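Local coordinates for putative cell adhesion protein (Bacteroides fragilis, PDB 4H40) that is probably a fimbrillin-like subunit of a distinct type of pilus, with a presumed role in bacterial cell adhesion, at residues G35-P47 with A142-A154. Numbering follows the deposited sequence.
Sequences GATPDGETLKDRP and ATDDRYTQTAMTA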
# COMPACT_ATOMS: atom_id res chain seq x y z
N GLY B 35 -13.69 -16.92 -16.40
CA GLY B 35 -14.54 -17.83 -17.17
C GLY B 35 -15.34 -17.29 -18.34
O GLY B 35 -14.92 -16.37 -19.05
N ALA B 36 -16.51 -17.94 -18.56
CA ALA B 36 -17.47 -17.74 -19.64
C ALA B 36 -18.03 -16.34 -19.70
O ALA B 36 -18.35 -15.74 -18.68
CB ALA B 36 -18.62 -18.72 -19.47
N THR B 37 -18.19 -15.85 -20.92
CA THR B 37 -18.83 -14.58 -21.18
C THR B 37 -20.22 -14.94 -21.73
O THR B 37 -20.26 -15.61 -22.77
CB THR B 37 -17.97 -13.74 -22.13
N PRO B 38 -21.37 -14.62 -21.07
CA PRO B 38 -21.58 -13.88 -19.81
C PRO B 38 -21.40 -14.76 -18.56
O PRO B 38 -21.67 -15.97 -18.55
CB PRO B 38 -23.01 -13.36 -19.96
CG PRO B 38 -23.71 -14.38 -20.80
CD PRO B 38 -22.66 -15.05 -21.66
N ASP B 39 -20.91 -14.11 -17.50
CA ASP B 39 -20.58 -14.62 -16.18
C ASP B 39 -21.84 -14.71 -15.30
O ASP B 39 -22.51 -13.71 -15.07
CB ASP B 39 -19.55 -13.63 -15.57
CG ASP B 39 -18.77 -14.04 -14.34
OD1 ASP B 39 -19.29 -14.83 -13.54
OD2 ASP B 39 -17.68 -13.45 -14.12
N GLY B 40 -22.16 -15.92 -14.84
CA GLY B 40 -23.31 -16.13 -13.97
C GLY B 40 -22.94 -16.39 -12.53
O GLY B 40 -23.81 -16.53 -11.66
N GLU B 41 -21.63 -16.44 -12.25
CA GLU B 41 -21.09 -16.77 -10.94
C GLU B 41 -20.62 -15.58 -10.09
O GLU B 41 -20.60 -15.71 -8.87
CB GLU B 41 -19.92 -17.76 -11.11
CG GLU B 41 -20.35 -19.15 -11.55
CD GLU B 41 -21.20 -19.93 -10.56
OE1 GLU B 41 -20.72 -20.20 -9.44
OE2 GLU B 41 -22.35 -20.27 -10.92
N THR B 42 -20.20 -14.47 -10.71
CA THR B 42 -19.67 -13.31 -9.99
C THR B 42 -20.72 -12.69 -9.04
O THR B 42 -20.38 -12.35 -7.90
CB THR B 42 -19.13 -12.31 -11.01
OG1 THR B 42 -17.92 -12.83 -11.55
CG2 THR B 42 -18.85 -10.93 -10.41
N LEU B 43 -21.98 -12.58 -9.50
CA LEU B 43 -23.04 -11.93 -8.75
C LEU B 43 -24.01 -12.88 -8.05
O LEU B 43 -24.95 -12.40 -7.41
CB LEU B 43 -23.85 -11.02 -9.69
CG LEU B 43 -23.10 -9.99 -10.52
CD1 LEU B 43 -24.07 -9.19 -11.33
CD2 LEU B 43 -22.25 -9.09 -9.64
N LYS B 44 -23.81 -14.21 -8.16
CA LYS B 44 -24.76 -15.17 -7.59
C LYS B 44 -25.05 -14.90 -6.09
O LYS B 44 -26.23 -14.79 -5.74
CB LYS B 44 -24.38 -16.66 -7.84
CG LYS B 44 -23.04 -17.15 -7.30
CD LYS B 44 -22.98 -18.68 -7.28
CE LYS B 44 -21.84 -19.21 -6.43
NZ LYS B 44 -21.89 -20.69 -6.30
N ASP B 45 -24.01 -14.68 -5.26
CA ASP B 45 -24.19 -14.42 -3.82
C ASP B 45 -24.12 -12.93 -3.45
O ASP B 45 -23.87 -12.59 -2.29
CB ASP B 45 -23.14 -15.18 -3.00
CG ASP B 45 -23.12 -16.67 -3.25
OD1 ASP B 45 -24.19 -17.24 -3.57
OD2 ASP B 45 -22.04 -17.28 -3.09
N ARG B 46 -24.32 -12.05 -4.44
CA ARG B 46 -24.28 -10.62 -4.20
C ARG B 46 -25.66 -10.11 -3.87
O ARG B 46 -26.63 -10.47 -4.55
CB ARG B 46 -23.71 -9.88 -5.41
CG ARG B 46 -22.19 -10.04 -5.55
CD ARG B 46 -21.40 -8.94 -4.87
NE ARG B 46 -21.77 -7.61 -5.34
CZ ARG B 46 -21.19 -6.99 -6.36
NH1 ARG B 46 -20.24 -7.61 -7.06
NH2 ARG B 46 -21.56 -5.77 -6.71
N PRO B 47 -25.80 -9.29 -2.79
CA PRO B 47 -27.13 -8.76 -2.47
C PRO B 47 -27.50 -7.61 -3.38
O PRO B 47 -26.63 -6.85 -3.86
CB PRO B 47 -27.01 -8.30 -1.02
CG PRO B 47 -25.53 -8.21 -0.72
CD PRO B 47 -24.75 -8.77 -1.88
N ALA B 142 -26.07 0.84 -14.87
CA ALA B 142 -26.63 0.48 -16.17
C ALA B 142 -26.70 -1.03 -16.35
O ALA B 142 -26.27 -1.80 -15.49
CB ALA B 142 -25.75 1.08 -17.27
N THR B 143 -27.25 -1.42 -17.49
CA THR B 143 -27.33 -2.78 -18.01
C THR B 143 -25.89 -3.23 -18.29
O THR B 143 -25.11 -2.46 -18.86
CB THR B 143 -28.20 -2.75 -19.29
OG1 THR B 143 -29.51 -2.28 -18.97
CG2 THR B 143 -28.28 -4.09 -19.97
N ASP B 144 -25.52 -4.43 -17.86
CA ASP B 144 -24.18 -4.94 -18.09
C ASP B 144 -24.25 -6.32 -18.68
O ASP B 144 -24.78 -7.24 -18.05
CB ASP B 144 -23.37 -4.96 -16.79
CG ASP B 144 -21.91 -4.67 -16.98
OD1 ASP B 144 -21.25 -5.43 -17.71
OD2 ASP B 144 -21.41 -3.71 -16.37
N ASP B 145 -23.71 -6.48 -19.90
CA ASP B 145 -23.74 -7.77 -20.59
C ASP B 145 -22.64 -8.71 -20.08
O ASP B 145 -22.62 -9.89 -20.46
CB ASP B 145 -23.64 -7.56 -22.10
CG ASP B 145 -24.95 -7.15 -22.78
OD1 ASP B 145 -26.01 -7.16 -22.11
OD2 ASP B 145 -24.91 -6.84 -24.01
N ARG B 146 -21.77 -8.23 -19.18
CA ARG B 146 -20.69 -9.04 -18.62
C ARG B 146 -21.24 -10.10 -17.66
O ARG B 146 -20.60 -11.13 -17.48
CB ARG B 146 -19.63 -8.17 -17.91
CG ARG B 146 -18.71 -7.44 -18.89
CD ARG B 146 -17.83 -6.39 -18.21
NE ARG B 146 -18.57 -5.17 -17.87
CZ ARG B 146 -18.02 -4.00 -17.57
NH1 ARG B 146 -16.70 -3.85 -17.60
NH2 ARG B 146 -18.78 -2.96 -17.26
N TYR B 147 -22.41 -9.85 -17.04
CA TYR B 147 -23.02 -10.79 -16.08
C TYR B 147 -24.42 -11.12 -16.51
O TYR B 147 -25.10 -10.26 -17.06
CB TYR B 147 -23.00 -10.24 -14.64
CG TYR B 147 -21.74 -9.47 -14.31
CD1 TYR B 147 -20.55 -10.14 -14.03
CD2 TYR B 147 -21.71 -8.08 -14.37
CE1 TYR B 147 -19.37 -9.45 -13.79
CE2 TYR B 147 -20.53 -7.38 -14.14
CZ TYR B 147 -19.36 -8.06 -13.85
OH TYR B 147 -18.20 -7.37 -13.60
N THR B 148 -24.84 -12.36 -16.27
CA THR B 148 -26.16 -12.85 -16.70
C THR B 148 -27.30 -12.14 -15.96
O THR B 148 -28.33 -11.83 -16.58
CB THR B 148 -26.26 -14.38 -16.53
OG1 THR B 148 -26.10 -14.74 -15.16
CG2 THR B 148 -25.25 -15.13 -17.37
N GLN B 149 -27.09 -11.86 -14.67
CA GLN B 149 -28.08 -11.24 -13.79
C GLN B 149 -28.50 -9.83 -14.26
O GLN B 149 -29.68 -9.46 -14.13
CB GLN B 149 -27.53 -11.18 -12.35
CG GLN B 149 -27.39 -12.54 -11.65
CD GLN B 149 -26.07 -13.27 -11.89
OE1 GLN B 149 -25.13 -12.77 -12.53
NE2 GLN B 149 -25.97 -14.47 -11.34
N THR B 150 -27.53 -9.08 -14.84
CA THR B 150 -27.63 -7.69 -15.28
C THR B 150 -27.70 -7.53 -16.81
O THR B 150 -27.91 -6.41 -17.31
CB THR B 150 -26.45 -6.88 -14.71
OG1 THR B 150 -25.22 -7.37 -15.25
CG2 THR B 150 -26.38 -6.93 -13.21
N ALA B 151 -27.54 -8.63 -17.56
CA ALA B 151 -27.58 -8.65 -19.03
C ALA B 151 -28.92 -8.18 -19.55
O ALA B 151 -29.95 -8.35 -18.89
CB ALA B 151 -27.29 -10.05 -19.54
N MSE B 152 -28.88 -7.57 -20.75
CA MSE B 152 -30.02 -7.02 -21.48
C MSE B 152 -31.05 -8.10 -21.77
O MSE B 152 -30.70 -9.23 -22.13
CB MSE B 152 -29.53 -6.37 -22.79
CG MSE B 152 -30.64 -5.90 -23.70
SE MSE B 152 -30.01 -5.11 -25.35
CE MSE B 152 -29.11 -6.65 -26.11
N THR B 153 -32.33 -7.75 -21.61
CA THR B 153 -33.44 -8.65 -21.85
C THR B 153 -34.36 -8.11 -22.92
O THR B 153 -34.35 -6.93 -23.26
CB THR B 153 -34.22 -8.94 -20.55
OG1 THR B 153 -34.48 -7.71 -19.86
CG2 THR B 153 -33.48 -9.90 -19.65
N ALA B 154 -35.14 -9.03 -23.49
CA ALA B 154 -36.16 -8.73 -24.47
C ALA B 154 -37.53 -8.85 -23.81
O ALA B 154 -37.68 -9.59 -22.83
CB ALA B 154 -36.04 -9.66 -25.67
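The carbonyl oxygen of Asp-39 takes the backbone N of Thr-148 at 2.9 Å, the donor lying well above the carbonyl plane, and also meets CA of Tyr-147 in a C-H...O contact. Two residues before Thr-148, Arg-146 O accepts from Asp-39 N over 3.0 Å in a nearly straight bond (167°). Together the two bonds make a single beta bridge between Asp-39 and Tyr-147, tying the loop between strands 23-24 and 56-62 to the type I turn Asp-144 to Tyr-147 and the loop running on to strand 153-157 of this fimbrillin-like protein. Gln-149, its chain bent at chi2 (87°), swings its amide back so that NE2 reaches Gly-40 O at 3.0 Å, while OE1 sits alongside Leu-43 CB. Leu-43 sends CD1 to within 3.6 Å of Tyr-147 CB and also against Thr-150 CG2; Tyr-24 and Ile-178 touch this leucine from outside. Thr-42 brings CG2 to 3.7 Å from Tyr-147 CE1. That threonine is held by the Asp-39 carboxylate: OD1 accepts from Glu-41 N in an Asx turn and also from Thr-42 N, while OD2 takes Thr-42 OG1 at 2.7 Å. Arg-146 CB lies over one face of the Tyr-147 ring, and the Arg-146 guanidinium grips the Asp-144 carboxylate side-on.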